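Local structure of restriction endonuclease AspBHI (Azoarcus sp., 4OC8) at residues T173-A178 and V199-W204; L14-V19 and F134-L139; P181-H186 and S194-V199; T61-E66 and F125-T130. The protein is a modification-dependent restriction endonuclease of the PD-(D/E)XK type, which probably binds DNA through a PUA-like N-terminal domain and assembles as a tetramer. One frame throughout, in Å; residues are numbered along the deposited sequence.

Contact 1: residues T173-A178 and V199-W204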
loop_
_atom_site.group_PDB
_atom_site.type_symbol
_atom_site.label_atom_id
_atom_site.label_comp_id
_atom_site.label_asym_id
_atom_site.label_seq_id
_atom_site.Cartn_x
_atom_site.Cartn_y
_atom_site.Cartn_z
ATOM N N THR A 173 7.340 11.559 -15.580
ATOM C CA THR A 173 5.887 11.433 -15.619
ATOM C C THR A 173 5.354 11.886 -16.975
ATOM O O THR A 173 5.674 12.981 -17.438
ATOM C CB THR A 173 5.203 12.247 -14.502
ATOM O OG1 THR A 173 5.516 11.675 -13.225
ATOM C CG2 THR A 173 3.698 12.243 -14.692
ATOM N N ILE A 174 4.564 11.028 -17.611
ATOM C CA ILE A 174 3.880 11.367 -18.852
ATOM C C ILE A 174 2.767 12.380 -18.591
ATOM O O ILE A 174 1.841 12.108 -17.821
ATOM C CB ILE A 174 3.231 10.127 -19.476
ATOM C CG1 ILE A 174 4.240 8.983 -19.576
ATOM C CG2 ILE A 174 2.653 10.458 -20.826
ATOM C CD1 ILE A 174 5.429 9.297 -20.429
ATOM N N LEU A 175 2.859 13.543 -19.239
ATOM C CA LEU A 175 1.848 14.593 -19.117
ATOM C C LEU A 175 0.545 14.202 -19.813
ATOM O O LEU A 175 0.562 13.470 -20.797
ATOM C CB LEU A 175 2.371 15.904 -19.704
ATOM C CG LEU A 175 3.410 16.661 -18.878
ATOM C CD1 LEU A 175 3.798 17.962 -19.567
ATOM C CD2 LEU A 175 2.887 16.929 -17.481
ATOM N N ASP A 176 -0.578 14.704 -19.305
ATOM C CA ASP A 176 -1.896 14.423 -19.889
ATOM C C ASP A 176 -2.141 15.191 -21.187
ATOM O O ASP A 176 -2.798 16.226 -21.183
ATOM C CB ASP A 176 -3.023 14.728 -18.900
ATOM C CG ASP A 176 -4.373 14.212 -19.372
ATOM O OD1 ASP A 176 -4.450 13.635 -20.474
ATOM O OD2 ASP A 176 -5.364 14.386 -18.627
ATOM N N GLU A 177 -1.633 14.652 -22.293
ATOM C CA GLU A 177 -1.865 15.198 -23.624
ATOM C C GLU A 177 -2.017 14.042 -24.605
ATOM O O GLU A 177 -1.137 13.195 -24.694
ATOM C CB GLU A 177 -0.698 16.089 -24.062
ATOM C CG GLU A 177 -0.465 17.299 -23.166
ATOM C CD GLU A 177 -1.554 18.362 -23.295
ATOM O OE1 GLU A 177 -2.259 18.389 -24.328
ATOM O OE2 GLU A 177 -1.699 19.182 -22.361
ATOM N N ALA A 178 -3.123 14.005 -25.341
ATOM C CA ALA A 178 -3.366 12.910 -26.280
ATOM C C ALA A 178 -2.588 13.078 -27.584
ATOM O O ALA A 178 -2.189 12.094 -28.207
ATOM C CB ALA A 178 -4.853 12.761 -26.562
ATOM N N VAL A 199 -0.867 22.389 -23.215
ATOM C CA VAL A 199 -1.213 23.143 -22.018
ATOM C C VAL A 199 -0.483 22.599 -20.793
ATOM O O VAL A 199 0.022 23.368 -19.975
ATOM C CB VAL A 199 -2.735 23.129 -21.750
ATOM C CG1 VAL A 199 -3.074 24.049 -20.599
ATOM C CG2 VAL A 199 -3.496 23.535 -22.991
ATOM N N ALA A 200 -0.430 21.274 -20.674
ATOM C CA ALA A 200 0.235 20.634 -19.542
ATOM C C ALA A 200 1.722 21.007 -19.477
ATOM O O ALA A 200 2.289 21.199 -18.389
ATOM C CB ALA A 200 0.053 19.119 -19.607
ATOM N N TRP A 201 2.343 21.132 -20.647
ATOM C CA TRP A 201 3.739 21.532 -20.720
ATOM C C TRP A 201 3.952 22.964 -20.234
ATOM O O TRP A 201 4.829 23.211 -19.407
ATOM C CB TRP A 201 4.303 21.361 -22.129
ATOM C CG TRP A 201 5.757 21.719 -22.193
ATOM C CD1 TRP A 201 6.290 22.918 -22.564
ATOM C CD2 TRP A 201 6.865 20.878 -21.848
ATOM N NE1 TRP A 201 7.658 22.874 -22.485
ATOM C CE2 TRP A 201 8.037 21.632 -22.047
ATOM C CE3 TRP A 201 6.979 19.559 -21.396
ATOM C CZ2 TRP A 201 9.310 21.112 -21.806
ATOM C CZ3 TRP A 201 8.247 19.044 -21.162
ATOM C CH2 TRP A 201 9.392 19.820 -21.367
ATOM N N ASN A 202 3.156 23.901 -20.743
ATOM C CA ASN A 202 3.267 25.295 -20.314
ATOM C C ASN A 202 3.000 25.429 -18.824
ATOM O O ASN A 202 3.677 26.183 -18.122
ATOM C CB ASN A 202 2.310 26.196 -21.098
ATOM C CG ASN A 202 2.737 26.391 -22.536
ATOM O OD1 ASN A 202 3.929 26.462 -22.835
ATOM N ND2 ASN A 202 1.764 26.478 -23.438
ATOM N N ALA A 203 2.007 24.683 -18.351
ATOM C CA ALA A 203 1.669 24.644 -16.937
ATOM C C ALA A 203 2.875 24.202 -16.122
ATOM O O ALA A 203 3.209 24.818 -15.098
ATOM C CB ALA A 203 0.501 23.712 -16.702
ATOM N N TRP A 204 3.534 23.139 -16.581
ATOM C CA TRP A 204 4.719 22.663 -15.882
ATOM C C TRP A 204 5.825 23.720 -15.908
ATOM O O TRP A 204 6.540 23.907 -14.925
ATOM C CB TRP A 204 5.218 21.328 -16.449
ATOM C CG TRP A 204 6.437 20.828 -15.727
ATOM C CD1 TRP A 204 6.471 20.180 -14.524
ATOM C CD2 TRP A 204 7.798 20.964 -16.148
ATOM N NE1 TRP A 204 7.769 19.895 -14.176
ATOM C CE2 TRP A 204 8.605 20.369 -15.157
ATOM C CE3 TRP A 204 8.415 21.526 -17.271
ATOM C CZ2 TRP A 204 9.993 20.322 -15.253
ATOM C CZ3 TRP A 204 9.794 21.480 -17.365
ATOM C CH2 TRP A 204 10.568 20.885 -16.362
#
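Leu175, in segment 173-178, points at the first turn of helix 199-207. Its CB lies 4.0 Å from Ala200 CB, and CG, anti to the carbonyl carbon, puts both methyls near that same atom. CD2 stays there, whereas CD1 reaches along the helix backbone, 3.7 Å from Trp201 N, and ends beside the indole edge, 4.0 Å from Trp201 CE3 and near the ring plane. The chain then bends through an inverse gamma turn centred on Asp176, whose OD1 is hydrogen-bonded to Trp157 of the second subunit. In Glu177, CG, anti to the carbonyl carbon (chi1 -61°), touches Ala200 CB, and the bend at chi2 (-71°) turns the carboxylate to the helix start. Ala200 N donates to Glu177 OE2 over 3.0 Å, nearly straight at 164° and from above the carboxylate plane; the N-terminal end of the helix would probably favour this negative charge. An alanine in place of Glu177 would remove the carboxylate and probably leave the first helical turn less firmly tied to the loop. Leu175 and Trp201 both touch Val141 of strand 133-142, so the helix start packs where the neighbouring strands 133-142 and 163-174 run side by side.

Contact 2: residues L14-V19 and F134-L139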
loop_
_atom_site.group_PDB
_atom_site.type_symbol
_atom_site.label_atom_id
_atom_site.label_comp_id
_atom_site.label_asym_id
_atom_site.label_seq_id
_atom_site.Cartn_x
_atom_site.Cartn_y
_atom_site.Cartn_z
ATOM N N LEU A 14 2.224 13.309 -33.261
ATOM C CA LEU A 14 2.611 12.276 -32.306
ATOM C C LEU A 14 1.440 11.918 -31.397
ATOM O O LEU A 14 1.097 12.678 -30.490
ATOM C CB LEU A 14 3.794 12.740 -31.455
ATOM C CG LEU A 14 5.206 12.630 -32.032
ATOM C CD1 LEU A 14 5.397 13.564 -33.208
ATOM C CD2 LEU A 14 6.216 12.932 -30.950
ATOM N N ILE A 15 0.842 10.754 -31.635
ATOM C CA ILE A 15 -0.362 10.328 -30.922
ATOM C C ILE A 15 -0.058 9.235 -29.889
ATOM O O ILE A 15 0.620 8.250 -30.192
ATOM C CB ILE A 15 -1.436 9.841 -31.922
ATOM C CG1 ILE A 15 -1.666 10.909 -32.997
ATOM C CG2 ILE A 15 -2.735 9.485 -31.203
ATOM C CD1 ILE A 15 -2.173 10.368 -34.318
ATOM N N VAL A 16 -0.555 9.421 -28.671
ATOM C CA VAL A 16 -0.291 8.485 -27.580
ATOM C C VAL A 16 -0.663 7.048 -27.943
ATOM O O VAL A 16 -1.792 6.771 -28.360
ATOM C CB VAL A 16 -1.019 8.904 -26.291
ATOM C CG1 VAL A 16 -0.931 7.803 -25.250
ATOM C CG2 VAL A 16 -0.439 10.204 -25.761
ATOM N N ASP A 17 0.310 6.152 -27.804
ATOM C CA ASP A 17 0.142 4.728 -28.098
ATOM C C ASP A 17 -0.100 4.413 -29.581
ATOM O O ASP A 17 -0.560 3.324 -29.922
ATOM C CB ASP A 17 -0.933 4.093 -27.206
ATOM C CG ASP A 17 -0.542 4.083 -25.736
ATOM O OD1 ASP A 17 0.622 4.406 -25.415
ATOM O OD2 ASP A 17 -1.399 3.737 -24.899
ATOM N N ALA A 18 0.224 5.358 -30.458
ATOM C CA ALA A 18 0.184 5.100 -31.896
ATOM C C ALA A 18 1.497 4.467 -32.350
ATOM O O ALA A 18 2.559 4.733 -31.780
ATOM C CB ALA A 18 -0.091 6.376 -32.667
ATOM N N VAL A 19 1.426 3.624 -33.373
ATOM C CA VAL A 19 2.604 2.888 -33.811
ATOM C C VAL A 19 3.231 3.492 -35.062
ATOM O O VAL A 19 2.576 3.664 -36.084
ATOM C CB VAL A 19 2.293 1.398 -34.036
ATOM C CG1 VAL A 19 3.488 0.694 -34.656
ATOM C CG2 VAL A 19 1.904 0.740 -32.720
ATOM N N PHE A 134 8.183 1.822 -33.389
ATOM C CA PHE A 134 8.083 2.427 -32.068
ATOM C C PHE A 134 6.666 2.875 -31.751
ATOM O O PHE A 134 6.012 3.504 -32.568
ATOM C CB PHE A 134 9.022 3.626 -31.962
ATOM C CG PHE A 134 10.461 3.293 -32.215
ATOM C CD1 PHE A 134 10.972 3.300 -33.501
ATOM C CD2 PHE A 134 11.306 2.980 -31.165
ATOM C CE1 PHE A 134 12.296 2.995 -33.736
ATOM C CE2 PHE A 134 12.633 2.679 -31.395
ATOM C CZ PHE A 134 13.128 2.686 -32.683
ATOM N N ARG A 135 6.203 2.548 -30.553
ATOM C CA ARG A 135 4.947 3.069 -30.043
ATOM C C ARG A 135 5.223 4.299 -29.177
ATOM O O ARG A 135 5.957 4.220 -28.185
ATOM C CB ARG A 135 4.213 1.999 -29.232
ATOM C CG ARG A 135 2.864 2.437 -28.695
ATOM C CD ARG A 135 2.222 1.335 -27.875
ATOM N NE ARG A 135 2.011 0.131 -28.670
ATOM C CZ ARG A 135 0.857 -0.198 -29.237
ATOM N NH1 ARG A 135 -0.203 0.583 -29.087
ATOM N NH2 ARG A 135 0.758 -1.315 -29.945
ATOM N N PHE A 136 4.645 5.433 -29.567
ATOM C CA PHE A 136 4.786 6.670 -28.808
ATOM C C PHE A 136 3.998 6.576 -27.508
ATOM O O PHE A 136 2.798 6.307 -27.519
ATOM C CB PHE A 136 4.314 7.870 -29.630
ATOM C CG PHE A 136 4.401 9.179 -28.896
ATOM C CD1 PHE A 136 5.633 9.732 -28.579
ATOM C CD2 PHE A 136 3.255 9.857 -28.522
ATOM C CE1 PHE A 136 5.718 10.928 -27.902
ATOM C CE2 PHE A 136 3.336 11.058 -27.844
ATOM C CZ PHE A 136 4.570 11.593 -27.536
ATOM N N ARG A 137 4.681 6.795 -26.389
ATOM C CA ARG A 137 4.076 6.585 -25.079
ATOM C C ARG A 137 3.641 7.879 -24.411
ATOM O O ARG A 137 2.849 7.862 -23.468
ATOM C CB ARG A 137 5.025 5.811 -24.164
ATOM C CG ARG A 137 5.240 4.367 -24.587
ATOM C CD ARG A 137 3.946 3.732 -25.057
ATOM N NE ARG A 137 4.030 2.277 -25.095
ATOM C CZ ARG A 137 3.347 1.467 -24.292
ATOM N NH1 ARG A 137 2.516 1.971 -23.389
ATOM N NH2 ARG A 137 3.486 0.151 -24.397
ATOM N N GLY A 138 4.164 8.998 -24.895
ATOM C CA GLY A 138 3.770 10.291 -24.375
ATOM C C GLY A 138 4.884 11.316 -24.246
ATOM O O GLY A 138 6.055 11.038 -24.506
ATOM N N LEU A 139 4.495 12.516 -23.839
ATOM C CA LEU A 139 5.428 13.595 -23.568
ATOM C C LEU A 139 5.619 13.634 -22.064
ATOM O O LEU A 139 4.648 13.574 -21.312
ATOM C CB LEU A 139 4.850 14.917 -24.073
ATOM C CG LEU A 139 5.377 16.206 -23.452
ATOM C CD1 LEU A 139 6.700 16.612 -24.077
ATOM C CD2 LEU A 139 4.346 17.308 -23.583
#
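A type II beta turn, Ile15 to Ala18, brings the N-terminal chain alongside strand 133-142 in the main beta-sheet of the PUA-like domain. Ala18 N closes the turn on Ile15 O, and Asp17 takes its left-handed third position (phi 66°). From there the pairing is antiparallel: Asp17 N donates to Phe136 O, Phe136 N donates to Ala18 O over 3.1 Å, and both donors lie nearly along the C=O axes. Val19 and Arg135 follow as a non-hydrogen-bonded pair, with side chains on one face. The Phe136 ring is sandwiched. Leu14 CB stands over the centre of one face, 4.1 Å from the centroid in a CH-pi contact, and Gly138 N lies 3.6 Å above the other; Ile15 O and Val16 N meet the ring edge in plane. Arg135 runs extended past Asp17, its CG 3.6 Å from Asp17 CA, then bends at chi3 (-60°) to lay one face of its guanidinium against Val19 CG2, which sits 3.6 Å from NH2. That nitrogen also forms a salt bridge with Glu128. An alanine in place of Arg135 would lose this bridge and the aliphatic cover of Asp17, and would probably loosen the turn on the strand. Asp17 OD1 has its strongest partner in Arg164 of the second subunit, and Arg137 NE in Thr126. Between Asp17 and Arg137 there remains a long ion pair, OD1 to NH1 3.7 Å, with carboxylate and guanidinium planes 82° apart and no N-H aimed at the oxygen.

Contact 3: residues P181-H186 and S194-V199. With PO4 (phosphate ion), chain G.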
loop_
_atom_site.group_PDB
_atom_site.type_symbol
_atom_site.label_atom_id
_atom_site.label_comp_id
_atom_site.label_asym_id
_atom_site.label_seq_id
_atom_site.Cartn_x
_atom_site.Cartn_y
_atom_site.Cartn_z
ATOM N N PRO A 181 1.771 18.018 -31.255
ATOM C CA PRO A 181 1.949 18.577 -32.596
ATOM C C PRO A 181 3.376 18.380 -33.078
ATOM O O PRO A 181 4.297 18.784 -32.372
ATOM C CB PRO A 181 1.691 20.071 -32.380
ATOM C CG PRO A 181 0.866 20.149 -31.151
ATOM C CD PRO A 181 1.360 19.042 -30.281
ATOM N N ARG A 182 3.564 17.775 -34.248
ATOM C CA ARG A 182 4.910 17.617 -34.790
ATOM C C ARG A 182 5.513 18.965 -35.182
ATOM O O ARG A 182 6.736 19.121 -35.202
ATOM C CB ARG A 182 4.945 16.633 -35.966
ATOM C CG ARG A 182 4.238 17.100 -37.224
ATOM C CD ARG A 182 4.595 16.204 -38.406
ATOM N NE ARG A 182 5.877 16.566 -39.006
ATOM C CZ ARG A 182 6.817 15.693 -39.358
ATOM N NH1 ARG A 182 6.625 14.395 -39.166
ATOM N NH2 ARG A 182 7.950 16.121 -39.901
ATOM N N ALA A 183 4.653 19.933 -35.483
ATOM C CA ALA A 183 5.093 21.303 -35.721
ATOM C C ALA A 183 5.865 21.838 -34.514
ATOM O O ALA A 183 6.937 22.428 -34.662
ATOM C CB ALA A 183 3.908 22.191 -36.019
ATOM N N TRP A 184 5.317 21.616 -33.320
ATOM C CA TRP A 184 5.953 22.054 -32.079
ATOM C C TRP A 184 7.255 21.313 -31.842
ATOM O O TRP A 184 8.264 21.910 -31.448
ATOM C CB TRP A 184 5.023 21.829 -30.889
ATOM C CG TRP A 184 5.599 22.284 -29.577
ATOM C CD1 TRP A 184 5.909 23.564 -29.218
ATOM C CD2 TRP A 184 5.915 21.463 -28.445
ATOM N NE1 TRP A 184 6.407 23.591 -27.936
ATOM C CE2 TRP A 184 6.418 22.313 -27.439
ATOM C CE3 TRP A 184 5.825 20.091 -28.185
ATOM C CZ2 TRP A 184 6.830 21.836 -26.192
ATOM C CZ3 TRP A 184 6.234 19.620 -26.948
ATOM C CH2 TRP A 184 6.728 20.491 -25.968
ATOM N N VAL A 185 7.224 20.006 -32.078
ATOM C CA VAL A 185 8.394 19.164 -31.878
ATOM C C VAL A 185 9.554 19.645 -32.738
ATOM O O VAL A 185 10.644 19.895 -32.230
ATOM C CB VAL A 185 8.089 17.689 -32.185
ATOM C CG1 VAL A 185 9.359 16.865 -32.131
ATOM C CG2 VAL A 185 7.065 17.156 -31.201
ATOM N N HIS A 186 9.302 19.800 -34.034
ATOM C CA HIS A 186 10.337 20.238 -34.963
ATOM C C HIS A 186 10.763 21.689 -34.747
ATOM O O HIS A 186 11.926 22.028 -34.942
ATOM C CB HIS A 186 9.894 20.004 -36.405
ATOM C CG HIS A 186 9.849 18.558 -36.792
ATOM N ND1 HIS A 186 10.823 17.963 -37.566
ATOM C CD2 HIS A 186 8.952 17.586 -36.502
ATOM C CE1 HIS A 186 10.522 16.688 -37.744
ATOM N NE2 HIS A 186 9.392 16.433 -37.106
ATOM N N SER A 194 8.090 28.685 -29.472
ATOM C CA SER A 194 6.823 28.252 -30.046
ATOM C C SER A 194 5.640 28.443 -29.102
ATOM O O SER A 194 5.789 28.425 -27.879
ATOM C CB SER A 194 6.921 26.790 -30.491
ATOM O OG SER A 194 5.758 26.383 -31.189
ATOM N N GLY A 195 4.461 28.635 -29.685
ATOM C CA GLY A 195 3.243 28.788 -28.918
ATOM C C GLY A 195 2.306 27.623 -29.149
ATOM O O GLY A 195 1.129 27.681 -28.791
ATOM N N LEU A 196 2.828 26.566 -29.765
ATOM C CA LEU A 196 2.050 25.350 -29.976
ATOM C C LEU A 196 2.284 24.338 -28.857
ATOM O O LEU A 196 1.909 23.170 -28.977
ATOM C CB LEU A 196 2.373 24.714 -31.331
ATOM C CG LEU A 196 1.736 25.336 -32.577
ATOM C CD1 LEU A 196 2.490 26.586 -33.008
ATOM C CD2 LEU A 196 1.656 24.324 -33.721
ATOM N N ALA A 197 2.908 24.791 -27.771
ATOM C CA ALA A 197 3.169 23.932 -26.621
ATOM C C ALA A 197 1.866 23.470 -25.985
ATOM O O ALA A 197 0.958 24.275 -25.770
ATOM C CB ALA A 197 4.023 24.661 -25.598
ATOM N N PRO A 198 1.762 22.164 -25.696
ATOM C CA PRO A 198 0.600 21.617 -24.987
ATOM C C PRO A 198 0.382 22.327 -23.660
ATOM O O PRO A 198 1.342 22.819 -23.063
ATOM C CB PRO A 198 0.992 20.158 -24.757
ATOM C CG PRO A 198 1.883 19.844 -25.910
ATOM C CD PRO A 198 2.675 21.103 -26.154
ATOM N N VAL A 199 -0.867 22.389 -23.215
ATOM C CA VAL A 199 -1.213 23.143 -22.018
ATOM C C VAL A 199 -0.483 22.599 -20.793
ATOM O O VAL A 199 0.022 23.368 -19.975
ATOM C CB VAL A 199 -2.735 23.129 -21.750
ATOM C CG1 VAL A 199 -3.074 24.049 -20.599
ATOM C CG2 VAL A 199 -3.496 23.535 -22.991
HETATM P P PO4 G . 13.565 19.771 -39.065
HETATM O O1 PO4 G . 14.755 20.594 -39.502
HETATM O O2 PO4 G . 12.343 20.150 -39.874
HETATM O O3 PO4 G . 13.861 18.301 -39.269
HETATM O O4 PO4 G . 13.300 20.030 -37.600
#
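Ser194 opens the loop segment with an ST turn: its OG, anti to the backbone N, accepts from Leu196 N at 3.3 Å. The same oxygen lies in the plane of the Trp184 indole, at its edge, 3.4 Å from CD1. Leu196 turns toward helix 182-189, packing its CB against Trp184 CB and its CD2 against Ala183 CB, both at 3.9 Å, while its carbonyl O faces Pro181 CG. Ala197 passes over the indole. Its CA stands above the five-membered ring, 3.7 Å from the centroid and 18° off the normal, and its CB comes to 3.5 Å from NE1. Pro198 continues over the same face, where CD stands over the six-membered ring in a second CH-pi contact, 3.8 Å from the centroid and only 7° off the normal. CG of Pro198 is at the limit of touching Pro181 CD. The indole, swung anti to its backbone N (chi1 -179°), thus lies flat against two successive residues. Trp201 meets Trp184 edge-to-face, and Pro121 also packs on it. Farther along the helix His186 ND1 makes two weak hydrogen bonds to a phosphate, probably from the crystallisation liquor, that Arg49 also holds; His186 NE2 bonds to Leu37 O. Pro181 and Pro198 each occupy the N-cap position of a helix. The arrangement is a loop joining two consecutive helices, 182-189 and 199-207, in which the tryptophan of the first helix serves as the platform for the Ala-Pro step leading into the second.

Contact 4: residues T61-E66 and F125-T130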
loop_
_atom_site.group_PDB
_atom_site.type_symbol
_atom_site.label_atom_id
_atom_site.label_comp_id
_atom_site.label_asym_id
_atom_site.label_seq_id
_atom_site.Cartn_x
_atom_site.Cartn_y
_atom_site.Cartn_z
ATOM N N THR A 61 13.991 5.963 -25.820
ATOM C CA THR A 61 13.374 4.721 -26.275
ATOM C C THR A 61 13.658 3.589 -25.292
ATOM O O THR A 61 14.655 3.608 -24.574
ATOM C CB THR A 61 13.839 4.317 -27.688
ATOM O OG1 THR A 61 15.127 3.696 -27.614
ATOM C CG2 THR A 61 13.910 5.533 -28.596
ATOM N N SER A 62 12.766 2.609 -25.249
ATOM C CA SER A 62 12.949 1.482 -24.354
ATOM C C SER A 62 12.371 0.200 -24.944
ATOM O O SER A 62 11.350 0.225 -25.622
ATOM C CB SER A 62 12.332 1.779 -22.990
ATOM O OG SER A 62 12.654 0.758 -22.063
ATOM N N ASN A 63 13.044 -0.917 -24.684
ATOM C CA ASN A 63 12.624 -2.217 -25.193
ATOM C C ASN A 63 11.606 -2.872 -24.266
ATOM O O ASN A 63 10.697 -3.570 -24.721
ATOM C CB ASN A 63 13.840 -3.134 -25.350
ATOM C CG ASN A 63 13.584 -4.294 -26.293
ATOM O OD1 ASN A 63 12.442 -4.710 -26.497
ATOM N ND2 ASN A 63 14.651 -4.823 -26.876
ATOM N N LEU A 64 11.772 -2.638 -22.965
ATOM C CA LEU A 64 10.962 -3.281 -21.928
ATOM C C LEU A 64 11.115 -4.800 -21.970
ATOM O O LEU A 64 10.282 -5.531 -21.438
ATOM C CB LEU A 64 9.482 -2.884 -22.026
ATOM C CG LEU A 64 9.102 -1.398 -22.079
ATOM C CD1 LEU A 64 7.588 -1.222 -22.050
ATOM C CD2 LEU A 64 9.750 -0.622 -20.947
ATOM N N ALA A 65 12.188 -5.263 -22.606
ATOM C CA ALA A 65 12.494 -6.686 -22.694
ATOM C C ALA A 65 13.713 -6.991 -21.836
ATOM O O ALA A 65 14.114 -8.145 -21.693
ATOM C CB ALA A 65 12.754 -7.087 -24.140
ATOM N N GLU A 66 14.294 -5.942 -21.266
ATOM C CA GLU A 66 15.512 -6.068 -20.481
ATOM C C GLU A 66 15.223 -6.323 -19.007
ATOM O O GLU A 66 14.722 -5.446 -18.298
ATOM C CB GLU A 66 16.390 -4.827 -20.656
ATOM C CG GLU A 66 15.628 -3.501 -20.667
ATOM C CD GLU A 66 16.511 -2.330 -21.081
ATOM O OE1 GLU A 66 17.278 -2.486 -22.057
ATOM O OE2 GLU A 66 16.450 -1.261 -20.429
ATOM N N PHE A 125 9.334 6.694 -26.253
ATOM C CA PHE A 125 8.913 5.666 -27.202
ATOM C C PHE A 125 9.273 4.289 -26.658
ATOM O O PHE A 125 10.261 4.143 -25.938
ATOM C CB PHE A 125 9.604 5.853 -28.553
ATOM C CG PHE A 125 9.145 7.056 -29.321
ATOM C CD1 PHE A 125 9.765 8.283 -29.149
ATOM C CD2 PHE A 125 8.108 6.954 -30.235
ATOM C CE1 PHE A 125 9.350 9.396 -29.865
ATOM C CE2 PHE A 125 7.687 8.060 -30.954
ATOM C CZ PHE A 125 8.310 9.283 -30.772
ATOM N N THR A 126 8.480 3.278 -27.000
ATOM C CA THR A 126 8.842 1.898 -26.676
ATOM C C THR A 126 8.842 1.044 -27.940
ATOM O O THR A 126 7.970 1.189 -28.783
ATOM C CB THR A 126 7.905 1.273 -25.614
ATOM O OG1 THR A 126 6.551 1.282 -26.086
ATOM C CG2 THR A 126 7.993 2.036 -24.307
ATOM N N THR A 127 9.818 0.156 -28.077
ATOM C CA THR A 127 9.918 -0.661 -29.283
ATOM C C THR A 127 8.895 -1.790 -29.290
ATOM O O THR A 127 8.747 -2.506 -28.300
ATOM C CB THR A 127 11.312 -1.282 -29.438
ATOM O OG1 THR A 127 11.511 -2.265 -28.417
ATOM C CG2 THR A 127 12.387 -0.217 -29.330
ATOM N N GLU A 128 8.188 -1.934 -30.409
ATOM C CA GLU A 128 7.310 -3.078 -30.627
ATOM C C GLU A 128 8.152 -4.244 -31.143
ATOM O O GLU A 128 7.739 -5.405 -31.078
ATOM C CB GLU A 128 6.200 -2.737 -31.627
ATOM C CG GLU A 128 5.262 -1.620 -31.180
ATOM C CD GLU A 128 4.429 -2.001 -29.973
ATOM O OE1 GLU A 128 3.374 -2.647 -30.158
ATOM O OE2 GLU A 128 4.831 -1.655 -28.838
ATOM N N ALA A 129 9.332 -3.906 -31.661
ATOM C CA ALA A 129 10.344 -4.879 -32.076
ATOM C C ALA A 129 9.939 -5.797 -33.236
ATOM O O ALA A 129 10.375 -6.946 -33.305
ATOM C CB ALA A 129 10.839 -5.695 -30.875
ATOM N N THR A 130 9.105 -5.290 -34.139
ATOM C CA THR A 130 8.882 -5.938 -35.428
ATOM C C THR A 130 9.664 -5.163 -36.487
ATOM O O THR A 130 9.191 -4.154 -37.014
ATOM C CB THR A 130 7.383 -6.004 -35.814
ATOM O OG1 THR A 130 7.223 -5.645 -37.194
ATOM C CG2 THR A 130 6.555 -5.060 -34.949
#
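Strands 55-62 and 122-127 run parallel here, neighbours in the mixed sheet of the PUA-like domain, and both end within this contact. Ser62 bridges two residues of its partner as parallel pairing requires: its N donates to Phe125 O in a bent, weak bond of 3.0 Å (131°), and its O accepts from Thr127 N at 2.9 Å, straighter at 160° and in the carbonyl plane. Each acceptor also receives a CA-H...O contact, Phe125 O from Thr61 CA and Ser62 O from Thr126 CA, both 3.2 Å. Thr61 and Phe125 project from one face of the sheet, Ser62 and Thr126 from the other. On the latter face Leu64 reaches back, its CD1 4.0 Å from Thr126 CG2, after the chain has turned through a left-handed backbone conformation at Leu64. The Phe125 ring swings off strand 55-62 onto Leu34 and Leu37 of helix 34-37, and its plane meets that of Phe136 at about 60°. The hydroxyls are fixed from outside: Thr61 OG1 by Gly45 O, Ser62 OG by Asp71, and Thr126 OG1 by Arg137. Thr126 OG1 lies between its backbone N and carbonyl carbon, which leaves CG2 anti to the carbonyl carbon, where it meets Leu64. Past the last bond the two segments still touch by their polar ends, Asn63 crossing Thr127 obliquely with OD1 3.2 Å from OG1, at an angle too poor for a hydrogen bond.

In the fold
From the N terminus, contact 2 opens first and closes a long loop when 134-139 returns to 14-19. Contact 4 is nested inside it, pairing 61-66 with 125-130 just before the hairpin into strand 133-142. Contact 1 opens only after contact 2 has closed, and contact 3 nests within its short loop, sharing Val199 with it; none of the loops cross. Contacts 2 and 4 meet through neighbouring strands of the main sheet, while contact 1 sets helix 199-207 beside the end of strand 163-174, and contact 3 packs helix 182-189 on the loop leading into it. Contacts 1 and 2 join across strands 133-142 and 163-174, and both also reach the second subunit.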